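Local coordinates for protein transferrin (Manduca sexta, PDB 6WB6) that carries iron in the insect by binding a single ferric ion per molecule together with a carbonate anion, at residues G206-L211 against R227-L232; E248-Y251 against S257-P260; T446-I451 against R538-F543. All coordinates share one frame; numbering follows the deposited sequence.

Contact 1 (G206-L211 against R227-L232)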
# COMPACT_ATOMS: atom_id res chain seq x y z
N GLY A 206 22.35 -13.20 5.06
CA GLY A 206 23.05 -12.85 3.84
C GLY A 206 23.92 -11.62 3.99
O GLY A 206 24.97 -11.52 3.35
N ALA A 207 23.54 -10.69 4.85
CA ALA A 207 24.41 -9.55 5.09
C ALA A 207 25.73 -9.99 5.70
O ALA A 207 26.78 -9.45 5.36
CB ALA A 207 23.73 -8.54 6.00
N LEU A 208 25.71 -10.97 6.60
CA LEU A 208 26.97 -11.44 7.14
C LEU A 208 27.74 -12.24 6.09
O LEU A 208 28.97 -12.17 6.05
CB LEU A 208 26.74 -12.27 8.42
CG LEU A 208 26.09 -11.43 9.55
CD1 LEU A 208 25.26 -12.23 10.50
CD2 LEU A 208 27.17 -10.68 10.29
N ARG A 209 27.05 -12.96 5.21
CA ARG A 209 27.74 -13.60 4.09
C ARG A 209 28.32 -12.57 3.13
O ARG A 209 29.41 -12.76 2.59
CB ARG A 209 26.78 -14.53 3.34
CG ARG A 209 26.34 -15.71 4.18
CD ARG A 209 25.59 -16.72 3.36
NE ARG A 209 24.30 -16.19 2.97
CZ ARG A 209 23.14 -16.50 3.55
NH1 ARG A 209 23.09 -17.37 4.55
NH2 ARG A 209 22.02 -15.94 3.11
N CYS A 210 27.57 -11.50 2.88
CA CYS A 210 28.13 -10.40 2.11
C CYS A 210 29.42 -9.92 2.76
O CYS A 210 30.43 -9.71 2.08
CB CYS A 210 27.10 -9.27 2.02
SG CYS A 210 27.71 -7.69 1.41
N LEU A 211 29.43 -9.81 4.08
CA LEU A 211 30.61 -9.32 4.79
C LEU A 211 31.73 -10.37 4.81
O LEU A 211 32.90 -10.04 4.59
CB LEU A 211 30.19 -8.93 6.21
CG LEU A 211 31.28 -8.52 7.22
CD1 LEU A 211 31.81 -7.15 6.91
CD2 LEU A 211 30.80 -8.54 8.66
N ARG A 227 25.07 -14.04 16.12
CA ARG A 227 25.53 -15.10 17.00
C ARG A 227 25.41 -16.47 16.33
O ARG A 227 26.35 -17.26 16.37
CB ARG A 227 24.74 -15.03 18.30
CG ARG A 227 25.12 -13.82 19.08
CD ARG A 227 24.49 -13.80 20.46
NE ARG A 227 24.97 -14.90 21.29
CZ ARG A 227 26.12 -14.90 21.94
NH1 ARG A 227 26.93 -13.85 21.87
NH2 ARG A 227 26.46 -15.96 22.67
N LYS A 228 24.30 -16.74 15.66
CA LYS A 228 24.14 -18.05 15.04
C LYS A 228 25.07 -18.24 13.86
O LYS A 228 25.51 -19.36 13.59
CB LYS A 228 22.70 -18.25 14.59
CG LYS A 228 21.74 -18.21 15.72
CD LYS A 228 20.34 -18.54 15.27
CE LYS A 228 19.47 -18.63 16.47
NZ LYS A 228 18.05 -18.65 16.08
N PHE A 229 25.38 -17.16 13.15
CA PHE A 229 26.31 -17.25 12.03
C PHE A 229 27.62 -17.85 12.50
O PHE A 229 28.27 -18.57 11.75
CB PHE A 229 26.52 -15.86 11.42
CG PHE A 229 27.39 -15.84 10.17
CD1 PHE A 229 26.90 -16.25 8.95
CD2 PHE A 229 28.68 -15.36 10.23
CE1 PHE A 229 27.70 -16.20 7.81
CE2 PHE A 229 29.49 -15.31 9.12
CZ PHE A 229 29.00 -15.73 7.91
N PHE A 230 28.00 -17.57 13.74
CA PHE A 230 29.24 -18.06 14.32
C PHE A 230 29.01 -19.24 15.25
O PHE A 230 29.84 -19.50 16.12
CB PHE A 230 29.93 -16.92 15.06
CG PHE A 230 30.29 -15.77 14.16
CD1 PHE A 230 31.24 -15.91 13.17
CD2 PHE A 230 29.66 -14.54 14.29
CE1 PHE A 230 31.57 -14.86 12.37
CE2 PHE A 230 29.99 -13.50 13.49
CZ PHE A 230 30.94 -13.65 12.53
N GLY A 231 27.87 -19.91 15.12
CA GLY A 231 27.59 -21.08 15.94
C GLY A 231 27.39 -20.77 17.40
O GLY A 231 27.41 -21.69 18.24
N LEU A 232 27.19 -19.51 17.74
CA LEU A 232 27.13 -19.17 19.15
C LEU A 232 25.73 -19.38 19.69
O LEU A 232 24.75 -19.32 18.94
CB LEU A 232 27.56 -17.74 19.36
CG LEU A 232 29.05 -17.53 19.08
CD1 LEU A 232 29.36 -16.05 19.06
CD2 LEU A 232 29.87 -18.21 20.14
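The carbonyl O of Arg-227, gripped by Leu-232 N at 2.8 Å and weakly by Phe-230 N, helps end the short helix whose last residue, Phe-229, lays its ring against Leu-208. With Gly-231 N bonding to Lys-228 O at 2.9 Å, this is a Schellman motif; Gly-231 is the C-prime residue, and its positive phi suits glycine. The motif turns the chain out of helix 223-229 just beyond the aromatic side chain that packs on helix 203-213. Leu-208 CB sits over the centre of the Phe-229 ring, 3.9 Å from the centroid and only 4° off the normal, a CH-pi contact made almost straight over the face. Past that point the two side chains run in opposite directions, and Leu-208 CD1 comes to rest on Phe-229 CB. The ring reaches the neighbouring helix because Phe-229 CG lies anti to its backbone N (chi1 -176°). Arg-209 adds its aliphatic part, while its NE turns away to the carbonyl of Asn-200. Two residues on from Leu-208, Cys-210 is tied by a disulfide to Cys-114, fixing the helix to the mixed sheet of this lobe, whose transferrin family is grouped in the periplasmic-binding-protein clan. Phe-230 CE2 meets the edge of the Phe-229 ring in its plane, and Arg-209 CG approaches Phe-229 CE1 obliquely at 3.9 Å.

Contact 2 (E248-Y251 against S257-P260)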
# COMPACT_ATOMS: atom_id res chain seq x y z
N GLU A 248 37.42 -13.34 14.11
CA GLU A 248 37.78 -12.54 12.95
C GLU A 248 36.87 -11.34 12.74
O GLU A 248 37.15 -10.51 11.87
CB GLU A 248 37.77 -13.42 11.69
CG GLU A 248 38.85 -14.51 11.72
CD GLU A 248 40.19 -13.95 12.15
OE1 GLU A 248 40.66 -13.00 11.48
OE2 GLU A 248 40.76 -14.42 13.17
N PHE A 249 35.81 -11.20 13.54
CA PHE A 249 34.81 -10.16 13.35
C PHE A 249 34.54 -9.48 14.67
O PHE A 249 34.90 -9.98 15.73
CB PHE A 249 33.51 -10.74 12.77
CG PHE A 249 33.71 -11.37 11.45
CD1 PHE A 249 34.13 -12.69 11.36
CD2 PHE A 249 33.54 -10.64 10.29
CE1 PHE A 249 34.34 -13.27 10.15
CE2 PHE A 249 33.76 -11.21 9.07
CZ PHE A 249 34.18 -12.54 9.00
N ARG A 250 33.90 -8.32 14.58
CA ARG A 250 33.62 -7.50 15.74
C ARG A 250 32.35 -6.70 15.50
O ARG A 250 32.02 -6.33 14.37
CB ARG A 250 34.77 -6.52 16.02
CG ARG A 250 36.13 -7.17 16.30
CD ARG A 250 36.31 -7.59 17.76
NE ARG A 250 37.70 -7.96 18.02
CZ ARG A 250 38.26 -9.13 17.71
NH1 ARG A 250 37.55 -10.07 17.11
NH2 ARG A 250 39.52 -9.36 17.99
N TYR A 251 31.63 -6.42 16.58
CA TYR A 251 30.64 -5.37 16.50
C TYR A 251 31.39 -4.05 16.50
O TYR A 251 32.41 -3.91 17.17
CB TYR A 251 29.68 -5.41 17.68
CG TYR A 251 28.90 -6.67 17.86
CD1 TYR A 251 27.98 -7.09 16.92
CD2 TYR A 251 29.04 -7.41 19.01
CE1 TYR A 251 27.26 -8.25 17.11
CE2 TYR A 251 28.33 -8.54 19.22
CZ TYR A 251 27.44 -8.97 18.27
OH TYR A 251 26.74 -10.13 18.52
N SER A 257 34.41 2.17 19.05
CA SER A 257 35.20 1.04 19.51
C SER A 257 34.66 -0.25 18.90
O SER A 257 33.60 -0.29 18.30
CB SER A 257 35.17 0.94 21.04
OG SER A 257 33.86 0.74 21.55
N LYS A 258 35.45 -1.31 19.04
CA LYS A 258 35.04 -2.65 18.66
C LYS A 258 34.76 -3.44 19.92
O LYS A 258 35.33 -3.17 20.99
CB LYS A 258 36.11 -3.33 17.80
CG LYS A 258 36.35 -2.59 16.50
CD LYS A 258 37.39 -3.28 15.67
CE LYS A 258 38.02 -2.32 14.74
NZ LYS A 258 39.27 -2.87 14.12
N ALA A 259 33.84 -4.39 19.82
CA ALA A 259 33.50 -5.31 20.89
C ALA A 259 33.43 -6.71 20.31
O ALA A 259 32.99 -6.88 19.17
CB ALA A 259 32.16 -4.95 21.54
N PRO A 260 33.83 -7.73 21.05
CA PRO A 260 33.75 -9.08 20.50
C PRO A 260 32.31 -9.52 20.28
O PRO A 260 31.40 -9.15 21.03
CB PRO A 260 34.44 -9.95 21.56
CG PRO A 260 34.42 -9.11 22.80
CD PRO A 260 34.54 -7.71 22.34
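Strand 249-252 and the short strand 258-260 form a beta hairpin, and one antiparallel hydrogen-bonded pair, Tyr-251 with Ala-259, holds it here. Tyr-251 N gives a bond of 3.0 Å to Ala-259 O, nearly along the C=O axis although bent at the hydrogen (139°). The return bond, from Ala-259 N to Tyr-251 O, is straighter. Tyr-251 O is also approached by Lys-258 CA at 3.3 Å in a CA-H...O contact. The short strand axes cross at 114°, far from an ideal antiparallel pair. Arg-250 works the strip beside it: its CB lies 3.9 Å from Lys-258 CB, the two side chains crossing at about a right angle, and its CD passes Ala-259 O. A bend at chi2 (-85°) folds the arginine back along its own strand, where NH1 bonds to Phe-249 O at 3.0 Å from above the carbonyl plane and also to Glu-247 O. Lys-258 NZ instead binds the carbonyls of Lys-98 and Leu-100. With an alanine at Arg-250, the carbonyls of Phe-249 and Glu-247 would probably be left without this donor, and Lys-258 without the aliphatic chain that crosses it. On the face shared with Ala-259, the Tyr-251 ring brings CD2 to 3.6 Å from Pro-260 O and packs on helix 223-229. Strand 249-252 pairs on its other flank with strand 90-97, so strand 258-260 is added to the mixed sheet of the iron-binding lobe through a beta hairpin.

Contact 3 (T446-I451 against R538-F543)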
# COMPACT_ATOMS: atom_id res chain seq x y z
N THR A 446 -22.00 -15.10 -33.48
CA THR A 446 -22.55 -14.12 -34.41
C THR A 446 -21.44 -13.61 -35.33
O THR A 446 -20.25 -13.84 -35.10
CB THR A 446 -23.24 -12.97 -33.68
OG1 THR A 446 -22.35 -12.34 -32.74
CG2 THR A 446 -24.48 -13.47 -32.95
N ALA A 447 -21.85 -12.92 -36.39
CA ALA A 447 -21.02 -12.69 -37.56
C ALA A 447 -20.17 -11.42 -37.49
O ALA A 447 -19.70 -10.96 -38.54
CB ALA A 447 -21.89 -12.64 -38.81
N TYR A 448 -19.93 -10.86 -36.31
CA TYR A 448 -19.22 -9.59 -36.18
C TYR A 448 -17.83 -9.83 -35.62
O TYR A 448 -17.70 -10.38 -34.52
CB TYR A 448 -20.00 -8.62 -35.30
CG TYR A 448 -21.46 -8.68 -35.59
CD1 TYR A 448 -22.02 -7.94 -36.61
CD2 TYR A 448 -22.29 -9.52 -34.85
CE1 TYR A 448 -23.36 -8.01 -36.89
CE2 TYR A 448 -23.64 -9.60 -35.11
CZ TYR A 448 -24.17 -8.85 -36.12
OH TYR A 448 -25.50 -8.95 -36.38
N ASN A 449 -16.79 -9.44 -36.38
CA ASN A 449 -15.41 -9.51 -35.93
C ASN A 449 -14.67 -8.18 -36.00
O ASN A 449 -13.49 -8.14 -35.64
CB ASN A 449 -14.62 -10.52 -36.77
CG ASN A 449 -15.33 -11.82 -36.92
OD1 ASN A 449 -15.30 -12.65 -36.01
ND2 ASN A 449 -15.97 -12.01 -38.06
N LYS A 450 -15.31 -7.12 -36.47
CA LYS A 450 -14.69 -5.81 -36.61
C LYS A 450 -15.82 -4.80 -36.80
O LYS A 450 -16.98 -5.18 -37.03
CB LYS A 450 -13.68 -5.80 -37.76
CG LYS A 450 -14.26 -6.16 -39.11
CD LYS A 450 -13.26 -5.90 -40.25
CE LYS A 450 -13.95 -5.89 -41.61
NZ LYS A 450 -13.42 -4.77 -42.46
N ILE A 451 -15.48 -3.52 -36.73
CA ILE A 451 -16.52 -2.52 -36.52
C ILE A 451 -17.39 -2.34 -37.75
O ILE A 451 -18.60 -2.10 -37.63
CB ILE A 451 -15.92 -1.18 -36.05
CG1 ILE A 451 -17.04 -0.22 -35.63
CG2 ILE A 451 -15.02 -0.56 -37.15
CD1 ILE A 451 -17.93 -0.74 -34.48
N ARG A 538 -32.48 -7.49 -29.51
CA ARG A 538 -32.80 -6.10 -29.82
C ARG A 538 -31.56 -5.31 -30.16
O ARG A 538 -31.66 -4.20 -30.70
CB ARG A 538 -33.53 -5.44 -28.65
CG ARG A 538 -34.85 -6.11 -28.30
CD ARG A 538 -35.62 -5.31 -27.25
NE ARG A 538 -35.38 -5.83 -25.91
CZ ARG A 538 -34.89 -5.15 -24.88
NH1 ARG A 538 -34.57 -3.86 -24.99
NH2 ARG A 538 -34.74 -5.75 -23.71
N GLY A 539 -30.39 -5.84 -29.81
CA GLY A 539 -29.14 -5.33 -30.32
C GLY A 539 -28.21 -6.50 -30.60
O GLY A 539 -28.37 -7.58 -30.05
N ASP A 540 -27.26 -6.26 -31.50
CA ASP A 540 -26.28 -7.27 -31.93
C ASP A 540 -24.95 -7.13 -31.20
O ASP A 540 -24.04 -7.94 -31.43
CB ASP A 540 -26.06 -7.16 -33.44
CG ASP A 540 -27.36 -7.12 -34.21
OD1 ASP A 540 -28.02 -8.18 -34.27
OD2 ASP A 540 -27.75 -6.03 -34.69
N VAL A 541 -24.82 -6.12 -30.34
CA VAL A 541 -23.60 -5.88 -29.58
C VAL A 541 -23.98 -4.99 -28.41
O VAL A 541 -24.79 -4.08 -28.55
CB VAL A 541 -22.51 -5.25 -30.48
CG1 VAL A 541 -23.00 -3.91 -31.04
CG2 VAL A 541 -21.19 -5.06 -29.72
N ALA A 542 -23.39 -5.26 -27.24
CA ALA A 542 -23.67 -4.46 -26.05
C ALA A 542 -22.40 -3.74 -25.61
O ALA A 542 -21.43 -4.40 -25.23
CB ALA A 542 -24.22 -5.31 -24.91
N PHE A 543 -22.41 -2.41 -25.65
CA PHE A 543 -21.31 -1.59 -25.12
C PHE A 543 -21.59 -1.34 -23.65
O PHE A 543 -22.40 -0.48 -23.27
CB PHE A 543 -21.16 -0.28 -25.88
CG PHE A 543 -20.99 -0.46 -27.35
CD1 PHE A 543 -19.72 -0.63 -27.89
CD2 PHE A 543 -22.09 -0.49 -28.19
CE1 PHE A 543 -19.56 -0.83 -29.26
CE2 PHE A 543 -21.94 -0.69 -29.55
CZ PHE A 543 -20.68 -0.86 -30.08
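Asp-540 meets Tyr-448 from its first side-chain carbon outward. Its CB rests against the far end of the phenol, 3.7 Å from Tyr-448 CZ and 3.8 Å from Tyr-448 CE2, coming at the ring obliquely. The next atom, CG, lies 3.4 Å from Tyr-448 OH, set there by a chi1 of -49° that turns the carboxylate anti to the carbonyl carbon of Asp-540. At the tip the two oxygens part company. OD1 stands 3.4 Å from Tyr-448 OH, whereas OD2 accepts a hydrogen bond from the backbone N of Lys-458. The backbone of Asp-540 is bonded to Lys-458 as well, so the carboxylate is anchored from the neighbouring strand and its rotation is probably restricted. In fold terms, Asp-540 lies on the approach to strand 542-545, which runs between strands 437-443 and 458-461 in the mixed sheet of the second transferrin-like half. Tyr-448 belongs to the loop that leaves the first of these strands and leads to the second, and its side chain meets the residue that leads into strand 542-545. The ring and the carboxylate are turned 37° against each other, neither stacked nor perpendicular. Lys-457 touches both the aspartate and the tyrosine, and Leu-454 also packs on the phenol. The loop has a further tie in Arg-569, whose NE bonds to Tyr-448 O and whose NH2 bonds to Thr-446 OG1. Back on the ring, Tyr-448 CD2 passes the carbonyl O of Asp-540 at 4.2 Å.

Contacts 1 and 2 form one continuous body of packing, their centres 13 Å apart. Phe-249 links them, with its CD1 3.5 Å from Phe-230 CE1 and its CD2 3.8 Å from Leu-211 CD2; Tyr-251 OH adds a looser touch on Arg-227 CG. Both lie in the iron-binding lobe, outside the ferric site itself: the side chain of Leu-208 is about 13 Å from the iron, on the helix that carries the ligand Tyr-204, and that of Tyr-251 is about 11 Å from the side chain of Tyr-90, another iron ligand. Contact 3 belongs to the other transferrin-like half, centred about 65 Å from contact 1 and 75 Å from contact 2, away from the iron and carbonate sites.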